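Local coordinates for manganese-dependent inorganic pyrophosphatase (Methanocaldococcus jannaschii, PDB 2EB0), which catalyses the manganese-dependent hydrolysis of diphosphate to two phosphates as a family II inorganic pyrophosphatase, at residues T109-A114 with S142-D147; A22-C27 with E115-D120; L252-D255 with G260-A263. All blocks are in the same frame, centred on the assembly; numbering follows the deposited sequence.

Contacts 1 and 2 both use helix 109-118 of the DHH domain. Its first turns pair with 142-147 in contact 1, while its C-terminal end meets the end of helix 12-25 in contact 2, the two centres lying about 13 Å apart. Contact 1 is part of the active site, since Asp-147 binds a manganese ion; contact 2 lies away from the metals, toward the second subunit. Contact 3 is a hairpin in the DHHA2 domain, its centre about 22 Å from that of contact 1 and about 35 Å from that of contact 2. Its Leu-252 side chain is still about 13 Å from a manganese ion.

Contact 1: residues T109-A114 with S142-D147; sequences TATVIA and SAIISD. With MN (manganese (II) ion), chain E.
Ala-110 and Ala-143 mark the close approach of helices 109-118 and 134-148, whose short segments run roughly antiparallel at 142° with axes 8.5 Å apart. This helix pair of the DHH domain brings the metal ligand Asp-147 up to the start of helix 109-118. The two alanine methyls abut, Ala-110 CB to Ala-143 CB at 3.3 Å, tighter than an ordinary carbon contact, and their small size lets the backbones come near. Beside them Ile-144 reaches across at about a right angle to Thr-111. Its CG1 stands beside its own backbone N (chi1 -61°), which directs the branch at the neighbouring helix, and CD1 rests 3.5 Å from Thr-111 OG1. That buried hydroxyl is hydrogen-bonded to Asp-160 OD1 and Ser-108 OG, and meets the isoleucine only through van der Waals contact. The backbone N-H groups of Thr-109 and Ala-110 are given to the carboxylate of Asp-13, so the start of helix 109-118 probably helps to position this metal ligand. Asp-13, Asp-66 and His-88 complete the site. Asp-147 binds the manganese ion through one oxygen: OD2 lies 2.4 Å from the metal, whereas OD1 stays 3.3 Å from it.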
# COMPACT_ATOMS: atom_id res chain seq x y z
N THR B 109 10.05 5.23 9.44
CA THR B 109 9.52 3.89 9.61
C THR B 109 9.58 3.55 11.11
O THR B 109 8.72 2.83 11.63
CB THR B 109 10.35 2.86 8.82
OG1 THR B 109 10.34 3.23 7.43
CG2 THR B 109 9.78 1.46 8.99
N ALA B 110 10.59 4.09 11.79
CA ALA B 110 10.77 3.87 13.22
C ALA B 110 9.55 4.37 14.00
O ALA B 110 9.11 3.73 14.95
CB ALA B 110 12.04 4.56 13.70
N THR B 111 9.01 5.52 13.59
CA THR B 111 7.84 6.09 14.23
C THR B 111 6.66 5.12 14.16
O THR B 111 5.97 4.90 15.15
CB THR B 111 7.42 7.41 13.54
OG1 THR B 111 8.49 8.35 13.64
CG2 THR B 111 6.18 8.02 14.22
N VAL B 112 6.44 4.54 12.98
CA VAL B 112 5.36 3.58 12.78
C VAL B 112 5.48 2.39 13.73
O VAL B 112 4.50 1.95 14.34
CB VAL B 112 5.38 3.02 11.35
CG1 VAL B 112 4.24 2.03 11.17
CG2 VAL B 112 5.27 4.14 10.35
N ILE B 113 6.69 1.85 13.83
CA ILE B 113 6.95 0.70 14.68
C ILE B 113 6.76 1.02 16.16
O ILE B 113 6.18 0.23 16.90
CB ILE B 113 8.39 0.17 14.45
CG1 ILE B 113 8.51 -0.33 13.01
CG2 ILE B 113 8.71 -0.95 15.43
CD1 ILE B 113 9.91 -0.79 12.64
N ALA B 114 7.25 2.19 16.57
CA ALA B 114 7.14 2.62 17.95
C ALA B 114 5.69 2.84 18.36
O ALA B 114 5.29 2.51 19.48
CB ALA B 114 7.95 3.90 18.16
N SER B 142 16.99 7.37 17.37
CA SER B 142 17.96 7.87 16.41
C SER B 142 17.35 7.92 15.01
O SER B 142 17.55 8.88 14.26
CB SER B 142 19.20 6.98 16.40
OG SER B 142 19.69 6.79 17.71
N ALA B 143 16.61 6.88 14.67
CA ALA B 143 15.98 6.79 13.36
C ALA B 143 15.01 7.95 13.15
O ALA B 143 15.01 8.58 12.10
CB ALA B 143 15.23 5.46 13.22
N ILE B 144 14.21 8.24 14.17
CA ILE B 144 13.25 9.33 14.07
C ILE B 144 13.98 10.66 13.87
O ILE B 144 13.67 11.42 12.94
CB ILE B 144 12.34 9.41 15.32
CG1 ILE B 144 11.54 8.10 15.44
CG2 ILE B 144 11.39 10.59 15.21
CD1 ILE B 144 10.50 8.09 16.55
N ILE B 145 14.97 10.93 14.72
CA ILE B 145 15.73 12.16 14.62
C ILE B 145 16.42 12.26 13.26
O ILE B 145 16.45 13.33 12.64
CB ILE B 145 16.81 12.24 15.71
CG1 ILE B 145 16.14 12.49 17.07
CG2 ILE B 145 17.83 13.33 15.37
CD1 ILE B 145 17.06 12.28 18.26
N SER B 146 16.99 11.15 12.81
CA SER B 146 17.70 11.13 11.54
C SER B 146 16.78 11.42 10.37
O SER B 146 17.07 12.28 9.55
CB SER B 146 18.36 9.77 11.33
OG SER B 146 18.85 9.67 10.01
N ASP B 147 15.67 10.70 10.31
CA ASP B 147 14.73 10.87 9.22
C ASP B 147 14.04 12.23 9.14
O ASP B 147 13.77 12.74 8.06
CB ASP B 147 13.69 9.75 9.28
CG ASP B 147 13.78 8.83 8.09
OD1 ASP B 147 14.91 8.53 7.65
OD2 ASP B 147 12.72 8.40 7.60
MN MN E . 12.86 6.31 6.44

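Contact 2: residues A22-C27 with E115-D120; sequences AYFLDC and ELYFKD
The carbonyl O of Tyr-117, whose ring meets Phe-24 across the contact, accepts the backbone N-H of Asp-120, with N and O 2.9 Å apart. This bond belongs to the end of helix 109-118, where Asp-120 turns out of the helix with positive phi in a Schellman motif. Phe-24 comes from the last turn of helix 12-25, which Asp-26 leaves, also with positive phi. No hydrogen bond links the two helix ends, and one pair of rings does the touching. Phe-24 brings CZ and CE2 against the CD2-CE2 bond of the tyrosine ring: CZ is 3.5 Å from Tyr-117 CD2, and CE2 is 3.8 Å from that same CD2. The ring centres lie 5.6 Å apart and the planes are inclined by 33°, an oblique aromatic pair. Tyr-117 CG stands opposite its own backbone N (chi1 173°), which carries the ring out toward helix 12-25, and its OH is held beyond the pair by Leu-132 N.

Each ring is also braced by a sequence neighbour. Tyr-23 CD2 lies 3.8 Å above the plane of the Phe-24 ring, over its centre, and Tyr-117 CD1 sits similarly over the Phe-118 ring. Ile-122 and Leu-132 add apolar cover to Phe-24. An alanine at Phe-24 takes away the ring that meets Tyr-117 CD2, which would probably open a gap between the two helix ends. On the far side, Lys-119 forms a salt bridge with Asp-123 of the second subunit. Helix 12-25 is the crossover between the parallel strands 2-5 and 28-31, so the aromatic pair ties the C-terminal end of this beta-alpha-beta crossover helix to helix 109-118 within the alpha/beta DHH domain.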
# COMPACT_ATOMS: atom_id res chain seq x y z
N ALA B 22 12.92 -6.99 13.30
CA ALA B 22 13.42 -8.36 13.31
C ALA B 22 13.37 -8.91 14.73
O ALA B 22 13.04 -10.07 14.95
CB ALA B 22 14.84 -8.41 12.79
N TYR B 23 13.70 -8.06 15.69
CA TYR B 23 13.68 -8.44 17.10
C TYR B 23 12.25 -8.81 17.52
O TYR B 23 12.04 -9.82 18.18
CB TYR B 23 14.17 -7.27 17.96
CG TYR B 23 13.81 -7.35 19.43
CD1 TYR B 23 14.52 -8.17 20.30
CD2 TYR B 23 12.76 -6.60 19.94
CE1 TYR B 23 14.20 -8.23 21.67
CE2 TYR B 23 12.43 -6.65 21.30
CZ TYR B 23 13.15 -7.47 22.15
OH TYR B 23 12.81 -7.51 23.49
N PHE B 24 11.28 -7.99 17.12
CA PHE B 24 9.88 -8.24 17.46
C PHE B 24 9.28 -9.41 16.68
O PHE B 24 8.46 -10.15 17.21
CB PHE B 24 9.04 -6.98 17.17
CG PHE B 24 9.21 -5.89 18.19
CD1 PHE B 24 9.61 -4.62 17.81
CD2 PHE B 24 8.95 -6.13 19.54
CE1 PHE B 24 9.74 -3.60 18.74
CE2 PHE B 24 9.08 -5.11 20.47
CZ PHE B 24 9.47 -3.85 20.07
N LEU B 25 9.69 -9.57 15.43
CA LEU B 25 9.18 -10.64 14.59
C LEU B 25 9.99 -11.91 14.73
O LEU B 25 9.68 -12.92 14.11
CB LEU B 25 9.14 -10.19 13.13
CG LEU B 25 7.91 -9.42 12.65
CD1 LEU B 25 7.40 -8.47 13.71
CD2 LEU B 25 8.28 -8.67 11.39
N ASP B 26 11.04 -11.86 15.54
CA ASP B 26 11.92 -13.00 15.77
C ASP B 26 12.55 -13.61 14.53
O ASP B 26 12.61 -14.83 14.39
CB ASP B 26 11.19 -14.09 16.56
CG ASP B 26 11.14 -13.81 18.05
OD1 ASP B 26 12.22 -13.67 18.66
OD2 ASP B 26 10.03 -13.73 18.61
N CYS B 27 12.99 -12.76 13.60
CA CYS B 27 13.65 -13.27 12.41
C CYS B 27 14.99 -12.57 12.27
O CYS B 27 15.44 -11.91 13.20
CB CYS B 27 12.77 -13.08 11.17
SG CYS B 27 12.20 -11.41 10.87
N GLU B 115 4.90 3.41 17.45
CA GLU B 115 3.51 3.66 17.77
C GLU B 115 2.79 2.34 17.98
O GLU B 115 1.91 2.23 18.83
CB GLU B 115 2.82 4.46 16.67
CG GLU B 115 1.32 4.56 16.89
CD GLU B 115 0.64 5.40 15.84
OE1 GLU B 115 0.93 5.20 14.64
OE2 GLU B 115 -0.20 6.26 16.21
N LEU B 116 3.16 1.34 17.20
CA LEU B 116 2.54 0.04 17.36
C LEU B 116 2.97 -0.54 18.70
O LEU B 116 2.18 -1.16 19.42
CB LEU B 116 2.96 -0.91 16.25
CG LEU B 116 2.32 -0.64 14.89
CD1 LEU B 116 2.76 -1.72 13.91
CD2 LEU B 116 0.79 -0.63 15.03
N TYR B 117 4.24 -0.31 19.03
CA TYR B 117 4.77 -0.83 20.27
C TYR B 117 4.08 -0.29 21.52
O TYR B 117 3.61 -1.07 22.35
CB TYR B 117 6.26 -0.57 20.37
CG TYR B 117 6.81 -0.94 21.71
CD1 TYR B 117 7.10 0.03 22.67
CD2 TYR B 117 7.01 -2.28 22.05
CE1 TYR B 117 7.57 -0.32 23.92
CE2 TYR B 117 7.47 -2.64 23.30
CZ TYR B 117 7.75 -1.66 24.23
OH TYR B 117 8.21 -2.01 25.47
N PHE B 118 4.03 1.02 21.65
CA PHE B 118 3.42 1.62 22.83
C PHE B 118 1.92 1.38 22.94
O PHE B 118 1.38 1.38 24.05
CB PHE B 118 3.75 3.11 22.88
CG PHE B 118 5.20 3.39 23.17
CD1 PHE B 118 6.00 4.03 22.22
CD2 PHE B 118 5.76 3.01 24.39
CE1 PHE B 118 7.35 4.30 22.49
CE2 PHE B 118 7.10 3.27 24.67
CZ PHE B 118 7.90 3.92 23.71
N LYS B 119 1.25 1.18 21.82
CA LYS B 119 -0.18 0.90 21.86
C LYS B 119 -0.40 -0.58 22.19
O LYS B 119 -1.54 -1.05 22.23
CB LYS B 119 -0.84 1.23 20.52
CG LYS B 119 -0.89 2.71 20.21
CD LYS B 119 -1.54 2.97 18.86
CE LYS B 119 -2.98 2.52 18.84
NZ LYS B 119 -3.77 3.27 19.84
N ASP B 120 0.68 -1.32 22.44
CA ASP B 120 0.59 -2.74 22.75
C ASP B 120 -0.07 -3.50 21.60
O ASP B 120 -0.82 -4.45 21.83
CB ASP B 120 -0.22 -2.95 24.03
CG ASP B 120 0.57 -2.66 25.28
OD1 ASP B 120 1.48 -3.45 25.60
OD2 ASP B 120 0.29 -1.63 25.94

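Contact 3: residues L252-D255 with G260-A263; sequences LITD and GSEA
Ile-253 and Glu-262 face each other as a hydrogen-bonded pair of the antiparallel beta hairpin 248-255/260-267 in the DHHA2 domain, their side chains lying alongside and pointing the same way. Ile-253 CB starts 4.0 Å from Glu-262 CB, with the carbonyl O of Glu-262 also close by. CG1, beside the backbone N (chi1 -64°), stays 4.0 Å from Glu-262 O, and CD1 at the tip comes 4.1 Å from Glu-262 OE1. The aliphatic chain thus lies along the stem of the glutamate, whose carboxylate is engaged elsewhere: OE1 in a salt bridge with Lys-230, OE2 in a weak bond with Ser-284. Val-226 of helix 224-227 packs on the isoleucine.

The backbones of this pair are joined twice. Ile-253 N bonds to Glu-262 O at 2.9 Å, and Glu-262 N to Ile-253 O at the same distance. Toward the turn, Asp-255 N binds Gly-260 O at 2.8 Å, whereas the reverse bond from Gly-260 N to Asp-255 O is weak. Asp-255 OD1 forms a salt bridge with Lys-258 of the connecting turn.

On the other face Leu-252 CD2 touches Ala-263 CB at 4.1 Å. Next along lies the non-hydrogen-bonded pair Thr-254 and Ser-261, bridged through their hydroxyls. Gln-217 NE2 bonds to the threonine hydroxyl and Val-290 O to the serine, so a short polar chain crosses this buried face; its central link runs from Thr-254 OG1 as donor to Ser-261 OG, 2.7 Å away.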
# COMPACT_ATOMS: atom_id res chain seq x y z
N LEU B 252 20.23 16.64 -4.35
CA LEU B 252 19.89 17.67 -3.39
C LEU B 252 20.98 18.00 -2.39
O LEU B 252 21.35 17.16 -1.56
CB LEU B 252 18.63 17.26 -2.63
CG LEU B 252 17.42 16.89 -3.49
CD1 LEU B 252 16.32 16.31 -2.62
CD2 LEU B 252 16.94 18.11 -4.26
N ILE B 253 21.51 19.22 -2.48
CA ILE B 253 22.51 19.66 -1.51
C ILE B 253 21.63 20.36 -0.49
O ILE B 253 21.25 21.51 -0.68
CB ILE B 253 23.49 20.67 -2.11
CG1 ILE B 253 24.29 20.00 -3.23
CG2 ILE B 253 24.42 21.20 -1.03
CD1 ILE B 253 25.26 20.94 -3.96
N THR B 254 21.27 19.65 0.57
CA THR B 254 20.38 20.17 1.60
C THR B 254 21.06 20.95 2.73
O THR B 254 21.91 20.44 3.46
CB THR B 254 19.52 19.02 2.17
OG1 THR B 254 18.74 18.45 1.11
CG2 THR B 254 18.60 19.50 3.28
N ASP B 255 20.69 22.22 2.84
CA ASP B 255 21.23 23.10 3.86
C ASP B 255 20.34 22.95 5.09
O ASP B 255 19.26 23.51 5.16
CB ASP B 255 21.20 24.53 3.34
CG ASP B 255 21.83 25.51 4.30
OD1 ASP B 255 22.74 26.24 3.86
OD2 ASP B 255 21.42 25.54 5.49
N GLY B 260 16.63 24.25 3.16
CA GLY B 260 16.40 24.35 1.73
C GLY B 260 17.39 23.46 1.00
O GLY B 260 18.33 22.96 1.59
N SER B 261 17.18 23.26 -0.29
CA SER B 261 18.09 22.42 -1.05
C SER B 261 18.48 22.99 -2.39
O SER B 261 17.64 23.55 -3.10
CB SER B 261 17.47 21.04 -1.27
OG SER B 261 17.22 20.37 -0.05
N GLU B 262 19.75 22.86 -2.73
CA GLU B 262 20.22 23.31 -4.03
C GLU B 262 20.09 22.06 -4.89
O GLU B 262 20.73 21.05 -4.62
CB GLU B 262 21.69 23.73 -3.99
CG GLU B 262 22.15 24.38 -5.29
CD GLU B 262 23.66 24.57 -5.37
OE1 GLU B 262 24.28 24.95 -4.35
OE2 GLU B 262 24.22 24.34 -6.46
N ALA B 263 19.24 22.12 -5.90
CA ALA B 263 19.06 20.97 -6.76
C ALA B 263 19.95 21.01 -7.98
O ALA B 263 19.97 21.99 -8.71
CB ALA B 263 17.60 20.87 -7.19